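Local structure of kcn28 (Kitasatospora, 6J31) at residues I125-W131 with R184-V189; N180-S185 with K203-F207; L312-P317 with L370-R374. The protein is a GT-B-fold protein related to the erythromycin biosynthesis protein CIII family, with two Rossmann-like domains that face each other. Residues are numbered along the deposited sequence.

How the contacts relate
The three contacts sample both halves of a GT-B architecture. Contacts 1 and 2 lie in the seven-stranded parallel sheet of the N-terminal half, centres about 7 Å apart; contact 2 begins on the stretch where contact 1 ends and shares R184 and S185, so strand 185-187 pairs with strand 124-128 in contact 1 while its first residue meets edge strand 205-207 in contact 2. Contact 3 comes later, in the C-terminal half, its centre about 22 Å from that of contact 1 and about 27 Å from that of contact 2, touching neither. Helix 305-314, ending in contact 3, reaches V189 of contact 1 through M305 and Q309 and so lies at the interface of the halves.

Contact 1. Residues I125-W131 with R184-V189; sequences IQISPTW and RSLVLV
Five hydrogen bonds fix the register of this parallel strand pair, and four of them follow the regular backbone pattern in which one residue bonds through its N and O to the two residues flanking its partner. Around S185, Q126 N donates to R184 O (2.7 Å) and L186 N to Q126 O (2.7 Å); around V187, S128 N donates to L186 O (2.9 Å) and L188 N to S128 O (2.9 Å). Strands 125-128 and 185-187 thus run side by side, their axes 4.6 Å apart and 16° from parallel, with Q126 opposite S185, I127 opposite L186 and S128 opposite V187. The fifth bond joins side chains: with both chi1 angles at t, S185 OG donates to Q126 OE1 at 2.6 Å. At the end of the strand, S128 OG donates to T130 O at 2.6 Å, a bond from strand to following loop.

Apolar packing lies mainly on the face of I127 and L186. I127, in an mm rotamer, brings CD1 to 3.8 Å from CD1 of L186 and CG2 to 3.9 Å from CD1 of L188, while I125 CG2 sits 3.9 Å from L186 CG. At the carboxyl ends, where sheets of this type form their binding sites, V189 CG1 packs 3.7 Å from T130 CA; T130 touches the bound BG9, and its OG1 bonds to D326.

Among its neighbours, the pair is an inner part of the sheet, flanked by strands 103-107 and 205-207; helix 382-391 covers L186, and helix 305-314 meets V189.

Contact 2. Residues N180-S185 with K203-F207; sequences NLPERS and KRFTF
The side chains of R204 and F205 accompany a short backbone pairing where the chain enters the sheet. N180 closes helix 177-180, L181 is the first residue to leave helical angles, and a loop through P182 and E183 leads to the extended R184 and S185. R204 is the central side chain, with 118 Å² covered by the loop. Its tt start carries it along the loop, and a chi3 of -60° with chi4 of -88° turns the guanidinium so that NH1 donates to P182 O at 2.7 Å, near the plane of the group. L181, in a tp rotamer, lays its CD1 over one guanidinium face, 3.6 Å from R204 NE, and R204 CG runs 3.7 Å from E183 O.

F205 takes chi1 m and chi2 -91°, which sets its ring among loop atoms: CD1 lies 3.4 Å from S185 CB, CZ lies 3.7 Å from P182 CD, and N180 O approaches the ring edge 3.9 Å from CZ. S185, at chi1 t, points to the same face of the sheet as F205, and its OG donates to Q126 OE1.

Within these segments the parallel pairing has a single bridge; it continues towards V187. S185 N donates to R204 O (3.0 Å) and T206 N to S185 O (2.9 Å), placing S185 opposite F205 with their CA atoms 4.7 Å apart. N180 ND2 bonds to the backbone of the bound peptide. Strand 205-207 is outermost in this sheet; F205 packs on V187, while T206 meets R385 and L389 of helix 382-391.

Contact 3. Residues L312-P317 with L370-R374; sequences LFSGVP and LSGLR
A Schellman motif ends helix 305-314 against the side of helix 364-378, an example of helix-end packing within the C-terminal domain of a GT-B fold. In the backbone, G315 leaves the helix with phi 61° and psi 46°, and its N bonds to L312 O (3.1 Å); the second helix stays regular, with R374 N bonded to L370 O (2.9 Å). CA to CA, G315 faces L370 at 5.3 Å and F313 faces R374 at 6.0 Å. Positive phi favours glycine, and a CB at G315 would also sit tightly against R374 CD.

Apolar side chains form one part of the contact. The three leucines all adopt mt rotamers: L312 CD2 meets L373 CD1 at 3.7 Å and L370 CD2 at 4.3 Å. L370 points toward the turn and packs its CD1 3.6 Å from P317 CD, just before strand 318-320. I339 touches both L312 and L370 from a neighbouring loop.

Carbonyl oxygens make further close approaches to carbon. G315 O lies 3.3 Å from L370 CD1, and the aliphatic part of R374 crosses the helix end, its CG 3.2 Å from L312 O and its CD 3.7 Å from F313 O.

Contact 1. Residues I125-W131 with R184-V189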
# COMPACT_ATOMS: atom_id res chain seq x y z
N ILE A 125 -16.01 -5.21 -7.42
CA ILE A 125 -15.66 -4.35 -6.29
C ILE A 125 -14.16 -4.11 -6.32
O ILE A 125 -13.37 -5.07 -6.29
CB ILE A 125 -16.06 -4.96 -4.94
CG1 ILE A 125 -17.55 -5.31 -4.92
CG2 ILE A 125 -15.70 -4.01 -3.80
CD1 ILE A 125 -17.94 -6.17 -3.75
N GLN A 126 -13.75 -2.85 -6.35
CA GLN A 126 -12.34 -2.52 -6.28
C GLN A 126 -11.84 -2.65 -4.85
O GLN A 126 -12.53 -2.29 -3.89
CB GLN A 126 -12.09 -1.10 -6.79
CG GLN A 126 -10.64 -0.67 -6.76
CD GLN A 126 -10.49 0.84 -6.77
OE1 GLN A 126 -10.84 1.51 -5.80
NE2 GLN A 126 -10.00 1.38 -7.88
N ILE A 127 -10.63 -3.18 -4.70
CA ILE A 127 -9.93 -3.25 -3.42
C ILE A 127 -8.73 -2.33 -3.52
O ILE A 127 -7.74 -2.65 -4.20
CB ILE A 127 -9.50 -4.69 -3.07
CG1 ILE A 127 -10.67 -5.66 -3.28
CG2 ILE A 127 -9.00 -4.77 -1.63
CD1 ILE A 127 -11.78 -5.53 -2.25
N SER A 128 -8.80 -1.17 -2.87
CA SER A 128 -7.74 -0.16 -2.98
C SER A 128 -6.80 -0.26 -1.79
O SER A 128 -7.25 -0.08 -0.65
CB SER A 128 -8.33 1.23 -3.07
OG SER A 128 -7.30 2.20 -3.05
N PRO A 129 -5.51 -0.52 -2.00
CA PRO A 129 -4.58 -0.63 -0.86
C PRO A 129 -4.12 0.70 -0.29
O PRO A 129 -3.49 0.71 0.78
CB PRO A 129 -3.40 -1.40 -1.46
CG PRO A 129 -3.38 -0.95 -2.89
CD PRO A 129 -4.84 -0.81 -3.28
N THR A 130 -4.42 1.81 -0.94
CA THR A 130 -4.04 3.13 -0.44
C THR A 130 -5.19 4.08 -0.75
O THR A 130 -6.25 3.67 -1.22
CB THR A 130 -2.70 3.59 -1.05
OG1 THR A 130 -2.27 4.78 -0.38
CG2 THR A 130 -2.85 3.88 -2.53
N TRP A 131 -4.98 5.36 -0.47
CA TRP A 131 -6.05 6.33 -0.67
C TRP A 131 -6.39 6.46 -2.15
O TRP A 131 -5.57 6.20 -3.04
CB TRP A 131 -5.68 7.69 -0.08
CG TRP A 131 -4.30 8.21 -0.40
CD1 TRP A 131 -3.18 8.05 0.36
CD2 TRP A 131 -3.91 9.01 -1.53
NE1 TRP A 131 -2.11 8.69 -0.23
CE2 TRP A 131 -2.53 9.28 -1.39
CE3 TRP A 131 -4.59 9.52 -2.64
CZ2 TRP A 131 -1.82 10.04 -2.32
CZ3 TRP A 131 -3.88 10.27 -3.57
CH2 TRP A 131 -2.51 10.52 -3.40
N ARG A 184 -17.88 0.06 -7.26
CA ARG A 184 -17.84 -0.06 -5.81
C ARG A 184 -16.39 -0.22 -5.41
O ARG A 184 -15.61 -0.85 -6.13
CB ARG A 184 -18.67 -1.25 -5.31
CG ARG A 184 -20.16 -1.07 -5.46
CD ARG A 184 -20.93 -2.38 -5.28
NE ARG A 184 -22.32 -2.23 -5.68
CZ ARG A 184 -23.25 -1.62 -4.95
NH1 ARG A 184 -22.92 -1.09 -3.77
NH2 ARG A 184 -24.50 -1.52 -5.38
N SER A 185 -16.02 0.35 -4.27
CA SER A 185 -14.63 0.28 -3.86
C SER A 185 -14.52 0.14 -2.36
O SER A 185 -15.20 0.85 -1.61
CB SER A 185 -13.86 1.52 -4.33
OG SER A 185 -12.54 1.52 -3.81
N LEU A 186 -13.66 -0.77 -1.92
CA LEU A 186 -13.29 -0.90 -0.52
C LEU A 186 -11.91 -0.28 -0.39
O LEU A 186 -10.93 -0.80 -0.93
CB LEU A 186 -13.29 -2.36 -0.08
CG LEU A 186 -14.63 -3.09 -0.14
CD1 LEU A 186 -14.47 -4.53 0.31
CD2 LEU A 186 -15.67 -2.38 0.70
N VAL A 187 -11.84 0.86 0.30
CA VAL A 187 -10.58 1.59 0.47
C VAL A 187 -9.99 1.13 1.79
O VAL A 187 -10.53 1.42 2.86
CB VAL A 187 -10.81 3.11 0.44
CG1 VAL A 187 -9.48 3.84 0.37
CG2 VAL A 187 -11.70 3.49 -0.73
N LEU A 188 -8.85 0.45 1.72
CA LEU A 188 -8.27 -0.21 2.89
C LEU A 188 -7.43 0.75 3.73
O LEU A 188 -6.36 0.38 4.21
CB LEU A 188 -7.45 -1.40 2.42
CG LEU A 188 -8.28 -2.56 1.84
CD1 LEU A 188 -7.51 -3.88 1.86
CD2 LEU A 188 -9.62 -2.69 2.54
N VAL A 189 -7.88 1.99 3.88
CA VAL A 189 -7.23 2.97 4.74
C VAL A 189 -8.31 3.67 5.55
O VAL A 189 -9.48 3.71 5.15
CB VAL A 189 -6.39 4.00 3.93
CG1 VAL A 189 -5.46 3.30 2.95
CG2 VAL A 189 -7.30 4.96 3.20

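Contact 2. Residues N180-S185 with K203-F207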
# COMPACT_ATOMS: atom_id res chain seq x y z
N ASN A 180 -10.08 4.53 -11.94
CA ASN A 180 -10.13 5.45 -10.80
C ASN A 180 -11.53 5.88 -10.39
O ASN A 180 -11.67 6.58 -9.38
CB ASN A 180 -9.26 6.69 -11.07
CG ASN A 180 -7.78 6.39 -10.97
OD1 ASN A 180 -7.37 5.51 -10.20
ND2 ASN A 180 -6.97 7.12 -11.71
N LEU A 181 -12.57 5.46 -11.10
CA LEU A 181 -13.96 5.65 -10.68
C LEU A 181 -14.67 4.29 -10.69
O LEU A 181 -15.56 4.05 -11.52
CB LEU A 181 -14.68 6.65 -11.59
CG LEU A 181 -16.09 7.07 -11.17
CD1 LEU A 181 -16.02 8.06 -10.01
CD2 LEU A 181 -16.88 7.64 -12.35
N PRO A 182 -14.32 3.40 -9.77
CA PRO A 182 -14.93 2.07 -9.76
C PRO A 182 -16.41 2.13 -9.41
O PRO A 182 -16.91 3.09 -8.84
CB PRO A 182 -14.14 1.33 -8.67
CG PRO A 182 -13.67 2.41 -7.76
CD PRO A 182 -13.37 3.58 -8.65
N GLU A 183 -17.12 1.06 -9.79
CA GLU A 183 -18.53 0.95 -9.42
C GLU A 183 -18.70 0.88 -7.91
O GLU A 183 -19.56 1.55 -7.33
CB GLU A 183 -19.15 -0.28 -10.08
CG GLU A 183 -20.65 -0.43 -9.82
CD GLU A 183 -21.51 0.31 -10.83
OE1 GLU A 183 -21.25 0.18 -12.04
OE2 GLU A 183 -22.45 1.02 -10.41
N ARG A 184 -17.88 0.06 -7.26
CA ARG A 184 -17.84 -0.06 -5.81
C ARG A 184 -16.39 -0.22 -5.41
O ARG A 184 -15.61 -0.85 -6.13
CB ARG A 184 -18.67 -1.25 -5.31
CG ARG A 184 -20.16 -1.07 -5.46
CD ARG A 184 -20.93 -2.38 -5.28
NE ARG A 184 -22.32 -2.23 -5.68
CZ ARG A 184 -23.25 -1.62 -4.95
NH1 ARG A 184 -22.92 -1.09 -3.77
NH2 ARG A 184 -24.50 -1.52 -5.38
N SER A 185 -16.02 0.35 -4.27
CA SER A 185 -14.63 0.28 -3.86
C SER A 185 -14.52 0.14 -2.36
O SER A 185 -15.20 0.85 -1.61
CB SER A 185 -13.86 1.52 -4.33
OG SER A 185 -12.54 1.52 -3.81
N LYS A 203 -20.98 6.86 -1.17
CA LYS A 203 -21.91 5.93 -1.81
C LYS A 203 -21.16 4.93 -2.66
O LYS A 203 -21.60 3.79 -2.82
CB LYS A 203 -22.90 6.71 -2.68
CG LYS A 203 -24.01 7.41 -1.92
CD LYS A 203 -24.99 8.00 -2.92
CE LYS A 203 -24.25 8.96 -3.84
NZ LYS A 203 -25.09 9.44 -4.96
N ARG A 204 -20.02 5.35 -3.21
CA ARG A 204 -19.17 4.56 -4.09
C ARG A 204 -17.95 3.97 -3.39
O ARG A 204 -17.63 2.80 -3.61
CB ARG A 204 -18.73 5.44 -5.26
CG ARG A 204 -17.94 4.73 -6.33
CD ARG A 204 -17.47 5.71 -7.39
NE ARG A 204 -18.58 6.38 -8.05
CZ ARG A 204 -19.21 5.91 -9.12
NH1 ARG A 204 -18.83 4.76 -9.65
NH2 ARG A 204 -20.21 6.58 -9.65
N PHE A 205 -17.27 4.76 -2.56
CA PHE A 205 -16.06 4.33 -1.86
C PHE A 205 -16.39 4.12 -0.38
O PHE A 205 -17.04 4.96 0.23
CB PHE A 205 -14.94 5.36 -1.99
CG PHE A 205 -14.49 5.62 -3.41
CD1 PHE A 205 -13.45 4.89 -3.96
CD2 PHE A 205 -15.07 6.62 -4.17
CE1 PHE A 205 -13.02 5.12 -5.26
CE2 PHE A 205 -14.65 6.87 -5.47
CZ PHE A 205 -13.62 6.12 -6.01
N THR A 206 -15.94 3.00 0.19
CA THR A 206 -16.09 2.74 1.61
C THR A 206 -14.72 2.69 2.26
O THR A 206 -13.87 1.90 1.86
CB THR A 206 -16.84 1.43 1.86
OG1 THR A 206 -18.17 1.52 1.35
CG2 THR A 206 -16.91 1.14 3.36
N PHE A 207 -14.52 3.53 3.28
CA PHE A 207 -13.26 3.53 4.03
C PHE A 207 -13.31 2.40 5.04
O PHE A 207 -14.09 2.44 6.00
CB PHE A 207 -13.03 4.88 4.70
CG PHE A 207 -12.82 6.00 3.72
CD1 PHE A 207 -11.67 6.04 2.93
CD2 PHE A 207 -13.75 7.02 3.58
CE1 PHE A 207 -11.47 7.06 2.03
CE2 PHE A 207 -13.55 8.05 2.68
CZ PHE A 207 -12.40 8.07 1.90

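Contact 3. Residues L312-P317 with L370-R374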
# COMPACT_ATOMS: atom_id res chain seq x y z
N LEU A 312 0.85 3.47 13.12
CA LEU A 312 -0.37 3.83 13.83
C LEU A 312 -0.87 2.69 14.70
O LEU A 312 -1.25 2.89 15.86
CB LEU A 312 -1.45 4.23 12.82
CG LEU A 312 -1.30 5.59 12.15
CD1 LEU A 312 -2.33 5.75 11.05
CD2 LEU A 312 -1.46 6.67 13.19
N PHE A 313 -0.86 1.47 14.16
CA PHE A 313 -1.35 0.32 14.91
C PHE A 313 -0.53 0.10 16.18
O PHE A 313 -1.08 -0.24 17.23
CB PHE A 313 -1.33 -0.93 14.03
CG PHE A 313 -1.83 -2.17 14.72
CD1 PHE A 313 -3.18 -2.38 14.90
CD2 PHE A 313 -0.93 -3.12 15.18
CE1 PHE A 313 -3.64 -3.53 15.53
CE2 PHE A 313 -1.38 -4.27 15.81
CZ PHE A 313 -2.73 -4.47 15.99
N SER A 314 0.78 0.31 16.10
CA SER A 314 1.68 0.13 17.23
C SER A 314 1.78 1.37 18.11
O SER A 314 2.46 1.32 19.14
CB SER A 314 3.07 -0.26 16.73
OG SER A 314 3.03 -1.51 16.06
N GLY A 315 1.15 2.47 17.73
CA GLY A 315 1.24 3.70 18.49
C GLY A 315 2.66 4.23 18.59
O GLY A 315 3.11 4.61 19.68
N VAL A 316 3.37 4.26 17.47
CA VAL A 316 4.76 4.68 17.41
C VAL A 316 4.84 5.94 16.55
O VAL A 316 4.42 5.92 15.39
CB VAL A 316 5.66 3.57 16.83
CG1 VAL A 316 7.10 4.05 16.72
CG2 VAL A 316 5.56 2.31 17.67
N PRO A 317 5.36 7.05 17.07
CA PRO A 317 5.50 8.25 16.24
C PRO A 317 6.51 8.03 15.12
O PRO A 317 7.41 7.19 15.22
CB PRO A 317 5.98 9.32 17.23
CG PRO A 317 6.62 8.56 18.32
CD PRO A 317 5.88 7.25 18.43
N LEU A 370 -1.67 9.50 19.42
CA LEU A 370 -1.54 8.15 18.88
C LEU A 370 -2.60 7.21 19.46
O LEU A 370 -3.19 6.40 18.73
CB LEU A 370 -0.14 7.61 19.16
CG LEU A 370 0.94 8.18 18.23
CD1 LEU A 370 2.32 7.69 18.65
CD2 LEU A 370 0.64 7.81 16.78
N SER A 371 -2.87 7.31 20.76
CA SER A 371 -3.90 6.48 21.36
C SER A 371 -5.26 6.78 20.75
O SER A 371 -6.06 5.86 20.50
CB SER A 371 -3.93 6.68 22.87
OG SER A 371 -2.65 6.43 23.42
N GLY A 372 -5.55 8.05 20.49
CA GLY A 372 -6.79 8.40 19.83
C GLY A 372 -6.88 7.85 18.42
O GLY A 372 -7.92 7.34 18.00
N LEU A 373 -5.78 7.95 17.66
CA LEU A 373 -5.78 7.42 16.30
C LEU A 373 -5.92 5.91 16.28
O LEU A 373 -6.52 5.36 15.35
CB LEU A 373 -4.50 7.85 15.58
CG LEU A 373 -4.43 9.35 15.31
CD1 LEU A 373 -3.12 9.71 14.62
CD2 LEU A 373 -5.63 9.80 14.48
N ARG A 374 -5.39 5.22 17.29
CA ARG A 374 -5.61 3.79 17.41
C ARG A 374 -7.09 3.48 17.57
O ARG A 374 -7.61 2.54 16.94
CB ARG A 374 -4.80 3.23 18.58
CG ARG A 374 -3.41 2.76 18.20
CD ARG A 374 -2.54 2.35 19.39
NE ARG A 374 -3.26 1.60 20.42
CZ ARG A 374 -3.43 2.05 21.66
NH1 ARG A 374 -2.91 3.22 22.01
NH2 ARG A 374 -4.10 1.33 22.55